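Local coordinates for uncharacterized protein (Danio rerio, PDB 5HBA) that probably serves in innate immunity as the C1q A subunit, its globular domain recognising targets that trigger the complement pathway, at residues V22-K27 / A124-F129; F6-N11 / D33-K38; F52-S57 / V104-F109; A16-P21 / E59-L64. One frame throughout, in Å; residues are numbered along the deposited sequence.

In the fold
All four contacts lie in one C1q domain, a jelly-roll sandwich of antiparallel strands that assembles as a trimer. Contacts 1 and 2 are neighbours, their centres about 4 Å apart, and share the side of the core built on strands 5-10 and 120-133. The centre of contact 3 lies about 3 Å from that of the chain; it joins strand 48-59 of one sheet to strand 103-109 of the other. Contact 4 sits at the surface, its centre about 9 Å from that of contact 3. In sequence, both segments of contact 3 fall between the two of contact 1, and both of contact 2 precede them. Contacts 1, 2 and 3 reach a second subunit, so the same strands serve core and trimer.

Contact 1 (V22-K27 / A124-F129); sequences VTFNDK and AVFNGF
The backbones of 22-27 and 124-129 stay well apart, with the CA atoms of Phe24 and Ala124 8.0 Å from each other, and no hydrogen bond joins them. Side chains close the distance. The Phe24 ring does most of the work, reaching toward strand 120-133 with its far end. Its CZ comes to 3.5 Å from CB of Phe126, and CE2 lies 3.7 Å from the same CB. CE2 also meets CB of Ala124 at 4.1 Å, while the carbonyl O of Ala124 lies near the ring plane, at the edge. Phe24 has CG anti to its own carbonyl carbon (chi1 -57°), which sends the ring inward. Behind it, CG1 of Val22 lies over one face, toward the rim. This is the hydrophobic interior of the C1q jelly roll. Strand 5-10 runs between the two segments and pairs with both, and Asn25 and Asp26 form a classic beta bulge opposite Leu9. Phe126 has CG anti to N (chi1 -171°), which leaves CD2 turned to the end of the Phe24 ring; its ring meets Phe6 edge-to-face. Replacing Phe24 with an alanine would probably leave CB of Phe126 and of Ala124 without the ring they pack on and open a gap beneath Val22.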
loop_
_atom_site.group_PDB
_atom_site.type_symbol
_atom_site.label_atom_id
_atom_site.label_comp_id
_atom_site.label_asym_id
_atom_site.label_seq_id
_atom_site.Cartn_x
_atom_site.Cartn_y
_atom_site.Cartn_z
ATOM N N VAL A 22 0.116 -15.214 10.020
ATOM C CA VAL A 22 -0.982 -15.500 9.099
ATOM C C VAL A 22 -0.500 -16.504 8.073
ATOM O O VAL A 22 0.575 -16.316 7.473
ATOM C CB VAL A 22 -1.442 -14.238 8.349
ATOM C CG1 VAL A 22 -2.573 -14.591 7.355
ATOM C CG2 VAL A 22 -1.901 -13.166 9.330
ATOM N N THR A 23 -1.272 -17.568 7.864
ATOM C CA THR A 23 -0.948 -18.537 6.813
ATOM C C THR A 23 -1.856 -18.303 5.595
ATOM O O THR A 23 -2.911 -17.660 5.712
ATOM C CB THR A 23 -1.004 -20.002 7.320
ATOM O OG1 THR A 23 -2.332 -20.310 7.752
ATOM C CG2 THR A 23 -0.030 -20.205 8.502
ATOM N N PHE A 24 -1.438 -18.790 4.430
ATOM C CA PHE A 24 -2.111 -18.449 3.173
ATOM C C PHE A 24 -2.443 -19.719 2.382
ATOM O O PHE A 24 -1.733 -20.709 2.497
ATOM C CB PHE A 24 -1.212 -17.522 2.341
ATOM C CG PHE A 24 -0.815 -16.240 3.059
ATOM C CD1 PHE A 24 0.282 -16.209 3.906
ATOM C CD2 PHE A 24 -1.543 -15.066 2.874
ATOM C CE1 PHE A 24 0.651 -15.038 4.567
ATOM C CE2 PHE A 24 -1.193 -13.889 3.537
ATOM C CZ PHE A 24 -0.095 -13.869 4.387
ATOM N N ASN A 25 -3.513 -19.701 1.590
ATOM C CA ASN A 25 -3.890 -20.893 0.818
ATOM C C ASN A 25 -3.789 -20.729 -0.705
ATOM O O ASN A 25 -4.206 -21.610 -1.458
ATOM C CB ASN A 25 -5.284 -21.413 1.213
ATOM C CG ASN A 25 -6.384 -20.413 0.930
ATOM O OD1 ASN A 25 -6.197 -19.200 1.074
ATOM N ND2 ASN A 25 -7.551 -20.915 0.544
ATOM N N ASP A 26 -3.226 -19.610 -1.160
ATOM C CA ASP A 26 -3.025 -19.396 -2.593
ATOM C C ASP A 26 -1.767 -18.579 -2.849
ATOM O O ASP A 26 -1.603 -17.487 -2.300
ATOM C CB ASP A 26 -4.246 -18.700 -3.213
ATOM C CG ASP A 26 -4.270 -18.803 -4.728
ATOM O OD1 ASP A 26 -3.220 -19.128 -5.332
ATOM O OD2 ASP A 26 -5.345 -18.561 -5.318
ATOM N N LYS A 27 -0.872 -19.112 -3.672
ATOM C CA LYS A 27 0.351 -18.394 -4.027
ATOM C C LYS A 27 0.211 -17.823 -5.437
ATOM O O LYS A 27 0.147 -18.564 -6.422
ATOM C CB LYS A 27 1.575 -19.320 -3.906
ATOM C CG LYS A 27 2.925 -18.636 -4.095
ATOM C CD LYS A 27 4.079 -19.652 -4.090
ATOM C CE LYS A 27 4.385 -20.154 -2.695
ATOM N NZ LYS A 27 5.851 -20.425 -2.503
ATOM N N ALA A 124 -6.605 -11.884 3.363
ATOM C CA ALA A 124 -5.327 -11.173 3.335
ATOM C C ALA A 124 -4.542 -11.378 2.050
ATOM O O ALA A 124 -4.448 -12.498 1.553
ATOM C CB ALA A 124 -4.472 -11.563 4.563
ATOM N N VAL A 125 -3.996 -10.285 1.519
ATOM C CA VAL A 125 -3.040 -10.327 0.418
ATOM C C VAL A 125 -1.723 -9.759 0.951
ATOM O O VAL A 125 -1.693 -8.651 1.479
ATOM C CB VAL A 125 -3.533 -9.502 -0.806
ATOM C CG1 VAL A 125 -2.495 -9.526 -1.924
ATOM C CG2 VAL A 125 -4.869 -10.059 -1.337
ATOM N N PHE A 126 -0.649 -10.538 0.858
ATOM C CA PHE A 126 0.648 -10.135 1.394
ATOM C C PHE A 126 1.610 -10.128 0.217
ATOM O O PHE A 126 1.753 -11.144 -0.481
ATOM C CB PHE A 126 1.101 -11.157 2.444
ATOM C CG PHE A 126 2.325 -10.756 3.233
ATOM C CD1 PHE A 126 2.737 -9.427 3.316
ATOM C CD2 PHE A 126 3.072 -11.727 3.902
ATOM C CE1 PHE A 126 3.862 -9.071 4.056
ATOM C CE2 PHE A 126 4.202 -11.373 4.649
ATOM C CZ PHE A 126 4.599 -10.042 4.719
ATOM N N ASN A 127 2.253 -8.985 -0.011
ATOM C CA ASN A 127 3.134 -8.799 -1.164
ATOM C C ASN A 127 4.527 -8.331 -0.763
ATOM O O ASN A 127 4.699 -7.646 0.255
ATOM C CB ASN A 127 2.532 -7.766 -2.118
ATOM C CG ASN A 127 1.137 -8.137 -2.565
ATOM O OD1 ASN A 127 0.886 -9.271 -2.979
ATOM N ND2 ASN A 127 0.214 -7.178 -2.482
ATOM N N GLY A 128 5.525 -8.676 -1.573
ATOM C CA GLY A 128 6.885 -8.247 -1.284
ATOM C C GLY A 128 7.853 -8.457 -2.432
ATOM O O GLY A 128 7.644 -9.327 -3.274
ATOM N N PHE A 129 8.922 -7.666 -2.464
ATOM C CA PHE A 129 9.950 -7.827 -3.491
ATOM C C PHE A 129 11.265 -7.158 -3.108
ATOM O O PHE A 129 11.295 -6.201 -2.321
ATOM C CB PHE A 129 9.458 -7.342 -4.869
ATOM C CG PHE A 129 8.878 -5.958 -4.858
ATOM C CD1 PHE A 129 9.701 -4.843 -4.979
ATOM C CD2 PHE A 129 7.509 -5.770 -4.733
ATOM C CE1 PHE A 129 9.165 -3.568 -4.972
ATOM C CE2 PHE A 129 6.967 -4.488 -4.720
ATOM C CZ PHE A 129 7.794 -3.394 -4.847
#

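Contact 2 (F6-N11 / D33-K38); sequences FSVLRN and DDFQIK
Phe6 starts the contact, its ring lying against that of Phe35. Both belong to the core of the C1q jelly roll, where strand 5-10 of one sheet faces the short, weakly bonded strand 35-36 at the margin of the other. Phe6 places CG between its backbone N and carbonyl carbon (chi1 74°), and one face of its ring receives CD2 of Phe35. That atom is 3.6 Å from CE1 of Phe6. The two rings meet obliquely, with centroids 4.8 Å apart and planes at 39°. The OG of Ser7, which points away, is hydrogen-bonded to OD1 of Asn127. Val8 comes next and turns back toward the partner segment. Its two methyls divide the work. CG2 sits over a face of the Phe35 ring, 4.0 Å from the centroid and 18° off the normal, a CH-pi contact. CG1 touches CD1 of the same ring at 3.9 Å. Phe6 and Val8 thus meet the Phe35 ring from the same side, next to each other, and Phe42 of strand 41-43 touches it as well. Leu9 points away again and packs on Leu76 of the second subunit. On 33-38, Ile37 completes the patch: its CG2 meets CG1 of Val8 at 3.7 Å.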
loop_
_atom_site.group_PDB
_atom_site.type_symbol
_atom_site.label_atom_id
_atom_site.label_comp_id
_atom_site.label_asym_id
_atom_site.label_seq_id
_atom_site.Cartn_x
_atom_site.Cartn_y
_atom_site.Cartn_z
ATOM N N PHE A 6 7.039 -11.770 -4.372
ATOM C CA PHE A 6 5.943 -12.676 -4.050
ATOM C C PHE A 6 4.613 -11.965 -3.827
ATOM O O PHE A 6 4.562 -10.774 -3.478
ATOM C CB PHE A 6 6.275 -13.522 -2.814
ATOM C CG PHE A 6 6.207 -12.754 -1.524
ATOM C CD1 PHE A 6 5.002 -12.629 -0.834
ATOM C CD2 PHE A 6 7.344 -12.161 -0.997
ATOM C CE1 PHE A 6 4.930 -11.904 0.351
ATOM C CE2 PHE A 6 7.287 -11.437 0.196
ATOM C CZ PHE A 6 6.073 -11.306 0.870
ATOM N N SER A 7 3.543 -12.728 -4.007
ATOM C CA SER A 7 2.198 -12.281 -3.708
ATOM C C SER A 7 1.414 -13.504 -3.256
ATOM O O SER A 7 1.225 -14.463 -4.033
ATOM C CB SER A 7 1.557 -11.663 -4.951
ATOM O OG SER A 7 0.255 -11.200 -4.660
ATOM N N VAL A 8 0.981 -13.491 -1.999
ATOM C CA VAL A 8 0.256 -14.631 -1.427
ATOM C C VAL A 8 -1.109 -14.209 -0.895
ATOM O O VAL A 8 -1.268 -13.102 -0.372
ATOM C CB VAL A 8 1.082 -15.336 -0.314
ATOM C CG1 VAL A 8 2.288 -16.038 -0.927
ATOM C CG2 VAL A 8 1.540 -14.312 0.743
ATOM N N LEU A 9 -2.092 -15.097 -1.047
ATOM C CA LEU A 9 -3.479 -14.789 -0.709
ATOM C C LEU A 9 -4.040 -15.733 0.350
ATOM O O LEU A 9 -3.801 -16.946 0.320
ATOM C CB LEU A 9 -4.343 -14.853 -1.977
ATOM C CG LEU A 9 -5.874 -14.903 -1.881
ATOM C CD1 LEU A 9 -6.474 -13.605 -1.352
ATOM C CD2 LEU A 9 -6.474 -15.252 -3.237
ATOM N N ARG A 10 -4.784 -15.172 1.293
ATOM C CA ARG A 10 -5.509 -15.985 2.258
ATOM C C ARG A 10 -6.986 -15.738 2.041
ATOM O O ARG A 10 -7.447 -14.609 2.219
ATOM C CB ARG A 10 -5.154 -15.608 3.701
ATOM C CG ARG A 10 -5.912 -16.463 4.723
ATOM C CD ARG A 10 -5.736 -15.981 6.160
ATOM N NE ARG A 10 -6.567 -16.784 7.053
ATOM C CZ ARG A 10 -6.138 -17.861 7.711
ATOM N NH1 ARG A 10 -4.871 -18.253 7.593
ATOM N NH2 ARG A 10 -6.973 -18.534 8.497
ATOM N N ASN A 11 -7.709 -16.783 1.634
ATOM C CA ASN A 11 -9.157 -16.722 1.455
ATOM C C ASN A 11 -9.757 -18.069 1.829
ATOM O O ASN A 11 -9.836 -18.970 0.999
ATOM C CB ASN A 11 -9.528 -16.373 0.009
ATOM C CG ASN A 11 -11.024 -16.084 -0.163
ATOM O OD1 ASN A 11 -11.700 -15.667 0.774
ATOM N ND2 ASN A 11 -11.535 -16.298 -1.367
ATOM N N ASP A 33 11.017 -18.525 -4.873
ATOM C CA ASP A 33 10.517 -19.528 -3.922
ATOM C C ASP A 33 10.950 -19.184 -2.493
ATOM O O ASP A 33 11.535 -20.014 -1.782
ATOM C CB ASP A 33 10.974 -20.944 -4.321
ATOM C CG ASP A 33 10.251 -22.042 -3.547
ATOM O OD1 ASP A 33 9.100 -21.828 -3.110
ATOM O OD2 ASP A 33 10.839 -23.132 -3.379
ATOM N N ASP A 34 10.660 -17.949 -2.087
ATOM C CA ASP A 34 11.089 -17.432 -0.799
ATOM C C ASP A 34 10.000 -17.508 0.260
ATOM O O ASP A 34 10.264 -17.277 1.445
ATOM C CB ASP A 34 11.490 -15.965 -0.945
ATOM C CG ASP A 34 12.858 -15.786 -1.561
ATOM O OD1 ASP A 34 13.750 -16.618 -1.304
ATOM O OD2 ASP A 34 13.043 -14.797 -2.298
ATOM N N PHE A 35 8.772 -17.786 -0.163
ATOM C CA PHE A 35 7.644 -17.779 0.759
ATOM C C PHE A 35 7.052 -19.168 1.009
ATOM O O PHE A 35 6.758 -19.909 0.069
ATOM C CB PHE A 35 6.535 -16.852 0.251
ATOM C CG PHE A 35 5.687 -16.290 1.353
ATOM C CD1 PHE A 35 4.673 -17.051 1.922
ATOM C CD2 PHE A 35 5.925 -15.011 1.838
ATOM C CE1 PHE A 35 3.905 -16.542 2.952
ATOM C CE2 PHE A 35 5.163 -14.495 2.868
ATOM C CZ PHE A 35 4.155 -15.262 3.432
ATOM N N GLN A 36 6.848 -19.505 2.279
ATOM C CA GLN A 36 6.174 -20.747 2.626
ATOM C C GLN A 36 4.770 -20.438 3.132
ATOM O O GLN A 36 4.596 -19.926 4.245
ATOM C CB GLN A 36 6.976 -21.534 3.675
ATOM C CG GLN A 36 8.236 -22.209 3.105
ATOM C CD GLN A 36 9.011 -23.011 4.151
ATOM O OE1 GLN A 36 8.423 -23.603 5.060
ATOM N NE2 GLN A 36 10.337 -23.020 4.031
ATOM N N ILE A 37 3.762 -20.748 2.322
ATOM C CA ILE A 37 2.410 -20.349 2.681
ATOM C C ILE A 37 1.876 -21.143 3.869
ATOM O O ILE A 37 0.965 -20.687 4.555
ATOM C CB ILE A 37 1.421 -20.428 1.491
ATOM C CG1 ILE A 37 1.313 -21.851 0.953
ATOM C CG2 ILE A 37 1.824 -19.446 0.393
ATOM C CD1 ILE A 37 0.229 -21.992 -0.138
ATOM N N LYS A 38 2.444 -22.320 4.127
ATOM C CA LYS A 38 2.017 -23.123 5.274
ATOM C C LYS A 38 2.491 -22.584 6.624
ATOM O O LYS A 38 1.888 -22.883 7.653
ATOM C CB LYS A 38 2.469 -24.584 5.130
ATOM C CG LYS A 38 1.758 -25.364 4.043
ATOM C CD LYS A 38 2.079 -26.860 4.186
ATOM C CE LYS A 38 1.836 -27.620 2.896
ATOM N NZ LYS A 38 2.340 -29.025 3.007
#

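Contact 3 (F52-S57 / V104-F109); sequences FVFHAS and VWIEPF
Phe52 and Val104 meet head-on between the two sheets, and Val104 can be followed atom by atom. Its CB lies over a face of the Phe52 ring, 3.9 Å from CZ. There the side chain forks. CG1, anti to the backbone N (chi1 -179°), settles over the middle of the ring. It makes a CH-pi contact, 3.9 Å from the centroid and 7° off the normal. CG2 takes the other branch and reaches the rim, 3.8 Å from CZ of Phe52 and 4.0 Å from CE2. The valine lies flat on the aromatic face with both methyls engaged. With an alanine in place of Phe52, both methyls of Val104 would probably lose the face they rest on, and a gap would open between the sheets. This is the centre of the jelly-roll sandwich of the C1q domain. Strands 48-59 and 103-109 belong to different sheets, and the touching parts run 14° from parallel without sharing a hydrogen bond. Two residues further along both strands, Phe54 and Ile106 repeat the meeting in another form. CG2 of Ile106 touches CD2 of Phe54 at 3.8 Å, approaching the ring obliquely. CD1 of Ile106 reaches back to CB of Phe54 at 4.2 Å. Val22 packs on Ile106, and Phe126 and Leu64 on Phe54. On the outward side of strand 48-59, Val53 packs on Tyr51 of the second subunit and His55 of the third.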
loop_
_atom_site.group_PDB
_atom_site.type_symbol
_atom_site.label_atom_id
_atom_site.label_comp_id
_atom_site.label_asym_id
_atom_site.label_seq_id
_atom_site.Cartn_x
_atom_site.Cartn_y
_atom_site.Cartn_z
ATOM N N PHE A 52 7.753 -4.593 1.609
ATOM C CA PHE A 52 6.663 -5.488 2.004
ATOM C C PHE A 52 5.379 -4.674 2.179
ATOM O O PHE A 52 5.420 -3.540 2.660
ATOM C CB PHE A 52 6.987 -6.179 3.334
ATOM C CG PHE A 52 8.131 -7.147 3.259
ATOM C CD1 PHE A 52 7.910 -8.481 2.925
ATOM C CD2 PHE A 52 9.427 -6.737 3.550
ATOM C CE1 PHE A 52 8.975 -9.386 2.867
ATOM C CE2 PHE A 52 10.488 -7.633 3.492
ATOM C CZ PHE A 52 10.261 -8.956 3.143
ATOM N N VAL A 53 4.246 -5.258 1.803
ATOM C CA VAL A 53 2.955 -4.595 1.976
ATOM C C VAL A 53 1.864 -5.653 2.090
ATOM O O VAL A 53 1.935 -6.708 1.442
ATOM C CB VAL A 53 2.659 -3.593 0.821
ATOM C CG1 VAL A 53 2.370 -4.321 -0.488
ATOM C CG2 VAL A 53 1.485 -2.671 1.173
ATOM N N PHE A 54 0.877 -5.395 2.941
ATOM C CA PHE A 54 -0.267 -6.292 3.039
ATOM C C PHE A 54 -1.587 -5.525 2.938
ATOM O O PHE A 54 -1.638 -4.319 3.213
ATOM C CB PHE A 54 -0.221 -7.096 4.344
ATOM C CG PHE A 54 -0.399 -6.258 5.574
ATOM C CD1 PHE A 54 -1.670 -5.980 6.063
ATOM C CD2 PHE A 54 0.700 -5.739 6.235
ATOM C CE1 PHE A 54 -1.846 -5.193 7.178
ATOM C CE2 PHE A 54 0.532 -4.940 7.371
ATOM C CZ PHE A 54 -0.743 -4.677 7.842
ATOM N N HIS A 55 -2.648 -6.238 2.565
ATOM C CA HIS A 55 -4.003 -5.672 2.538
ATOM C C HIS A 55 -4.928 -6.735 3.108
ATOM O O HIS A 55 -5.000 -7.858 2.581
ATOM C CB HIS A 55 -4.456 -5.333 1.106
ATOM C CG HIS A 55 -3.447 -4.578 0.305
ATOM N ND1 HIS A 55 -3.230 -3.224 0.435
ATOM C CD2 HIS A 55 -2.601 -4.995 -0.683
ATOM C CE1 HIS A 55 -2.295 -2.843 -0.402
ATOM N NE2 HIS A 55 -1.886 -3.886 -1.090
ATOM N N ALA A 56 -5.639 -6.401 4.178
ATOM C CA ALA A 56 -6.375 -7.440 4.900
ATOM C C ALA A 56 -7.679 -6.949 5.511
ATOM O O ALA A 56 -7.775 -5.796 5.944
ATOM C CB ALA A 56 -5.477 -8.061 5.983
ATOM N N SER A 57 -8.671 -7.841 5.558
ATOM C CA SER A 57 -9.953 -7.532 6.178
ATOM C C SER A 57 -10.507 -8.656 7.040
ATOM O O SER A 57 -10.330 -9.846 6.751
ATOM C CB SER A 57 -11.018 -7.083 5.152
ATOM O OG SER A 57 -11.034 -7.892 4.000
ATOM N N VAL A 104 10.131 -12.657 7.698
ATOM C CA VAL A 104 9.169 -11.549 7.757
ATOM C C VAL A 104 7.764 -12.118 7.633
ATOM O O VAL A 104 7.524 -13.048 6.844
ATOM C CB VAL A 104 9.425 -10.493 6.659
ATOM C CG1 VAL A 104 8.424 -9.335 6.772
ATOM C CG2 VAL A 104 10.853 -9.949 6.760
ATOM N N TRP A 105 6.837 -11.587 8.425
ATOM C CA TRP A 105 5.478 -12.102 8.385
ATOM C C TRP A 105 4.483 -11.074 8.898
ATOM O O TRP A 105 4.871 -10.005 9.384
ATOM C CB TRP A 105 5.380 -13.413 9.180
ATOM C CG TRP A 105 5.496 -13.279 10.697
ATOM C CD1 TRP A 105 4.459 -13.271 11.586
ATOM C CD2 TRP A 105 6.699 -13.186 11.488
ATOM N NE1 TRP A 105 4.936 -13.161 12.875
ATOM C CE2 TRP A 105 6.313 -13.109 12.843
ATOM C CE3 TRP A 105 8.068 -13.154 11.186
ATOM C CZ2 TRP A 105 7.225 -13.001 13.893
ATOM C CZ3 TRP A 105 8.984 -13.041 12.231
ATOM C CH2 TRP A 105 8.557 -12.973 13.567
ATOM N N ILE A 106 3.225 -11.435 8.853
ATOM C CA ILE A 106 2.167 -10.745 9.511
ATOM C C ILE A 106 1.441 -11.643 10.450
ATOM O O ILE A 106 1.348 -12.799 10.298
ATOM C CB ILE A 106 1.192 -10.081 8.542
ATOM C CG1 ILE A 106 0.502 -11.111 7.637
ATOM C CG2 ILE A 106 1.920 -9.051 7.732
ATOM C CD1 ILE A 106 -0.490 -10.556 6.647
ATOM N N GLU A 107 0.869 -11.004 11.406
ATOM C CA GLU A 107 0.347 -11.503 12.668
ATOM C C GLU A 107 -0.817 -10.629 13.149
ATOM O O GLU A 107 -0.712 -9.390 13.196
ATOM C CB GLU A 107 1.496 -11.621 13.688
ATOM C CG GLU A 107 1.161 -12.185 15.028
ATOM C CD GLU A 107 2.398 -12.291 15.919
ATOM O OE1 GLU A 107 3.499 -11.881 15.475
ATOM O OE2 GLU A 107 2.269 -12.772 17.061
ATOM N N PRO A 108 -1.961 -11.246 13.334
ATOM C CA PRO A 108 -3.081 -10.515 13.924
ATOM C C PRO A 108 -2.942 -10.446 15.440
ATOM O O PRO A 108 -2.301 -11.321 16.040
ATOM C CB PRO A 108 -4.306 -11.372 13.561
ATOM C CG PRO A 108 -3.794 -12.472 12.643
ATOM C CD PRO A 108 -2.336 -12.621 12.951
ATOM N N PHE A 109 -3.522 -9.410 16.039
ATOM C CA PHE A 109 -3.660 -9.322 17.492
ATOM C C PHE A 109 -4.983 -8.642 17.863
ATOM O O PHE A 109 -5.639 -8.044 17.009
ATOM C CB PHE A 109 -2.452 -8.633 18.143
ATOM C CG PHE A 109 -2.285 -7.172 17.790
ATOM C CD1 PHE A 109 -1.727 -6.789 16.575
ATOM C CD2 PHE A 109 -2.619 -6.177 18.715
ATOM C CE1 PHE A 109 -1.549 -5.439 16.267
ATOM C CE2 PHE A 109 -2.430 -4.821 18.421
ATOM C CZ PHE A 109 -1.900 -4.451 17.197
#

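Contact 4 (A16-P21 / E59-L64); sequences AQYKQP and EGRLCL
The guanidinium of Arg61 turns its edge to Tyr18, whose OH and CZ lie near the guanidinium plane. The phenol ring is tilted 58° from that plane, so the two groups do not stack. From the ring's side, NH1 of Arg61 approaches obliquely. NH1 lies 3.0 Å from OH of Tyr18 and 3.8 Å from CZ. Arg61 leaves its backbone with CG anti to N (chi1 -176°), then bends at chi2 and chi3, which folds the guanidinium round to the tyrosine. Its other terminal nitrogen, NH2, makes a salt bridge with Asp112. That probably helps to hold the group in its bent form. Tyr18 occupies a type II beta turn from Gln17 to Gln20 and also packs on Lys120. The contact lies at the surface of the C1q domain, where the loop between strands 15-16 and 26-30 approaches the start of strand 62-68. That strand pairs with 103-109 on one side and 75-80 on the other, and Cys63 is disulfide-bonded to Cys79 of strand 75-80.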
loop_
_atom_site.group_PDB
_atom_site.type_symbol
_atom_site.label_atom_id
_atom_site.label_comp_id
_atom_site.label_asym_id
_atom_site.label_seq_id
_atom_site.Cartn_x
_atom_site.Cartn_y
_atom_site.Cartn_z
ATOM N N ALA A 16 -8.029 -17.155 11.629
ATOM C CA ALA A 16 -6.596 -16.890 11.727
ATOM C C ALA A 16 -6.246 -16.587 13.182
ATOM O O ALA A 16 -6.681 -15.576 13.730
ATOM C CB ALA A 16 -6.207 -15.712 10.823
ATOM N N GLN A 17 -5.456 -17.465 13.790
ATOM C CA GLN A 17 -5.066 -17.366 15.194
ATOM C C GLN A 17 -4.404 -16.035 15.529
ATOM O O GLN A 17 -3.627 -15.509 14.729
ATOM C CB GLN A 17 -4.081 -18.479 15.519
ATOM C CG GLN A 17 -4.680 -19.871 15.491
ATOM C CD GLN A 17 -5.608 -20.111 16.662
ATOM O OE1 GLN A 17 -5.257 -19.843 17.818
ATOM N NE2 GLN A 17 -6.804 -20.607 16.373
ATOM N N TYR A 18 -4.703 -15.504 16.712
ATOM C CA TYR A 18 -4.008 -14.322 17.207
ATOM C C TYR A 18 -2.566 -14.670 17.577
ATOM O O TYR A 18 -2.277 -15.779 18.058
ATOM C CB TYR A 18 -4.719 -13.741 18.427
ATOM C CG TYR A 18 -6.034 -13.048 18.118
ATOM C CD1 TYR A 18 -6.088 -11.980 17.221
ATOM C CD2 TYR A 18 -7.213 -13.433 18.749
ATOM C CE1 TYR A 18 -7.292 -11.322 16.948
ATOM C CE2 TYR A 18 -8.423 -12.779 18.484
ATOM C CZ TYR A 18 -8.448 -11.730 17.582
ATOM O OH TYR A 18 -9.631 -11.093 17.313
ATOM N N LYS A 19 -1.671 -13.724 17.314
ATOM C CA LYS A 19 -0.265 -13.806 17.711
ATOM C C LYS A 19 0.478 -15.008 17.126
ATOM O O LYS A 19 1.408 -15.532 17.733
ATOM C CB LYS A 19 -0.124 -13.740 19.242
ATOM C CG LYS A 19 -0.864 -12.560 19.869
ATOM C CD LYS A 19 -0.729 -12.551 21.398
ATOM C CE LYS A 19 0.701 -12.247 21.853
ATOM N NZ LYS A 19 1.126 -10.859 21.500
ATOM N N GLN A 20 0.052 -15.438 15.941
ATOM C CA GLN A 20 0.771 -16.425 15.143
ATOM C C GLN A 20 0.823 -15.879 13.730
ATOM O O GLN A 20 -0.055 -15.092 13.338
ATOM C CB GLN A 20 0.023 -17.769 15.134
ATOM C CG GLN A 20 -0.063 -18.429 16.502
ATOM C CD GLN A 20 -0.622 -19.845 16.444
ATOM O OE1 GLN A 20 -1.254 -20.241 15.465
ATOM N NE2 GLN A 20 -0.382 -20.617 17.500
ATOM N N PRO A 21 1.827 -16.296 12.947
ATOM C CA PRO A 21 1.885 -15.810 11.564
ATOM C C PRO A 21 0.639 -16.179 10.764
ATOM O O PRO A 21 0.157 -17.317 10.830
ATOM C CB PRO A 21 3.115 -16.518 10.990
ATOM C CG PRO A 21 4.000 -16.730 12.178
ATOM C CD PRO A 21 3.079 -16.962 13.360
ATOM N N GLU A 59 -14.164 -9.129 9.904
ATOM C CA GLU A 59 -15.359 -8.483 10.439
ATOM C C GLU A 59 -15.014 -7.830 11.782
ATOM O O GLU A 59 -14.408 -8.466 12.649
ATOM C CB GLU A 59 -16.487 -9.512 10.606
ATOM C CG GLU A 59 -17.801 -8.954 11.153
ATOM C CD GLU A 59 -18.701 -8.376 10.070
ATOM O OE1 GLU A 59 -18.204 -8.130 8.945
ATOM O OE2 GLU A 59 -19.906 -8.171 10.344
ATOM N N GLY A 60 -15.370 -6.557 11.945
ATOM C CA GLY A 60 -15.086 -5.852 13.183
ATOM C C GLY A 60 -13.646 -5.376 13.260
ATOM O O GLY A 60 -12.964 -5.278 12.237
ATOM N N ARG A 61 -13.185 -5.086 14.476
ATOM C CA ARG A 61 -11.836 -4.568 14.702
ATOM C C ARG A 61 -10.755 -5.489 14.119
ATOM O O ARG A 61 -10.776 -6.704 14.342
ATOM C CB ARG A 61 -11.591 -4.363 16.203
ATOM C CG ARG A 61 -10.236 -3.735 16.534
ATOM C CD ARG A 61 -9.552 -4.446 17.697
ATOM N NE ARG A 61 -9.316 -5.849 17.386
ATOM C CZ ARG A 61 -9.684 -6.866 18.164
ATOM N NH1 ARG A 61 -9.438 -8.115 17.777
ATOM N NH2 ARG A 61 -10.294 -6.637 19.324
ATOM N N LEU A 62 -9.826 -4.905 13.364
ATOM C CA LEU A 62 -8.712 -5.657 12.789
ATOM C C LEU A 62 -7.390 -4.972 13.089
ATOM O O LEU A 62 -7.168 -3.821 12.695
ATOM C CB LEU A 62 -8.866 -5.846 11.272
ATOM C CG LEU A 62 -7.689 -6.561 10.580
ATOM C CD1 LEU A 62 -7.377 -7.919 11.216
ATOM C CD2 LEU A 62 -7.957 -6.733 9.094
ATOM N N CYS A 63 -6.529 -5.691 13.804
ATOM C CA CYS A 63 -5.181 -5.234 14.097
ATOM C C CYS A 63 -4.178 -6.259 13.561
ATOM O O CYS A 63 -4.308 -7.463 13.817
ATOM C CB CYS A 63 -4.998 -5.073 15.602
ATOM S SG CYS A 63 -5.619 -3.510 16.264
ATOM N N LEU A 64 -3.191 -5.778 12.809
ATOM C CA LEU A 64 -2.129 -6.629 12.295
ATOM C C LEU A 64 -0.767 -6.010 12.550
ATOM O O LEU A 64 -0.594 -4.778 12.483
ATOM C CB LEU A 64 -2.324 -6.891 10.799
ATOM C CG LEU A 64 -3.433 -7.878 10.422
ATOM C CD1 LEU A 64 -3.938 -7.572 9.046
ATOM C CD2 LEU A 64 -2.913 -9.325 10.448
#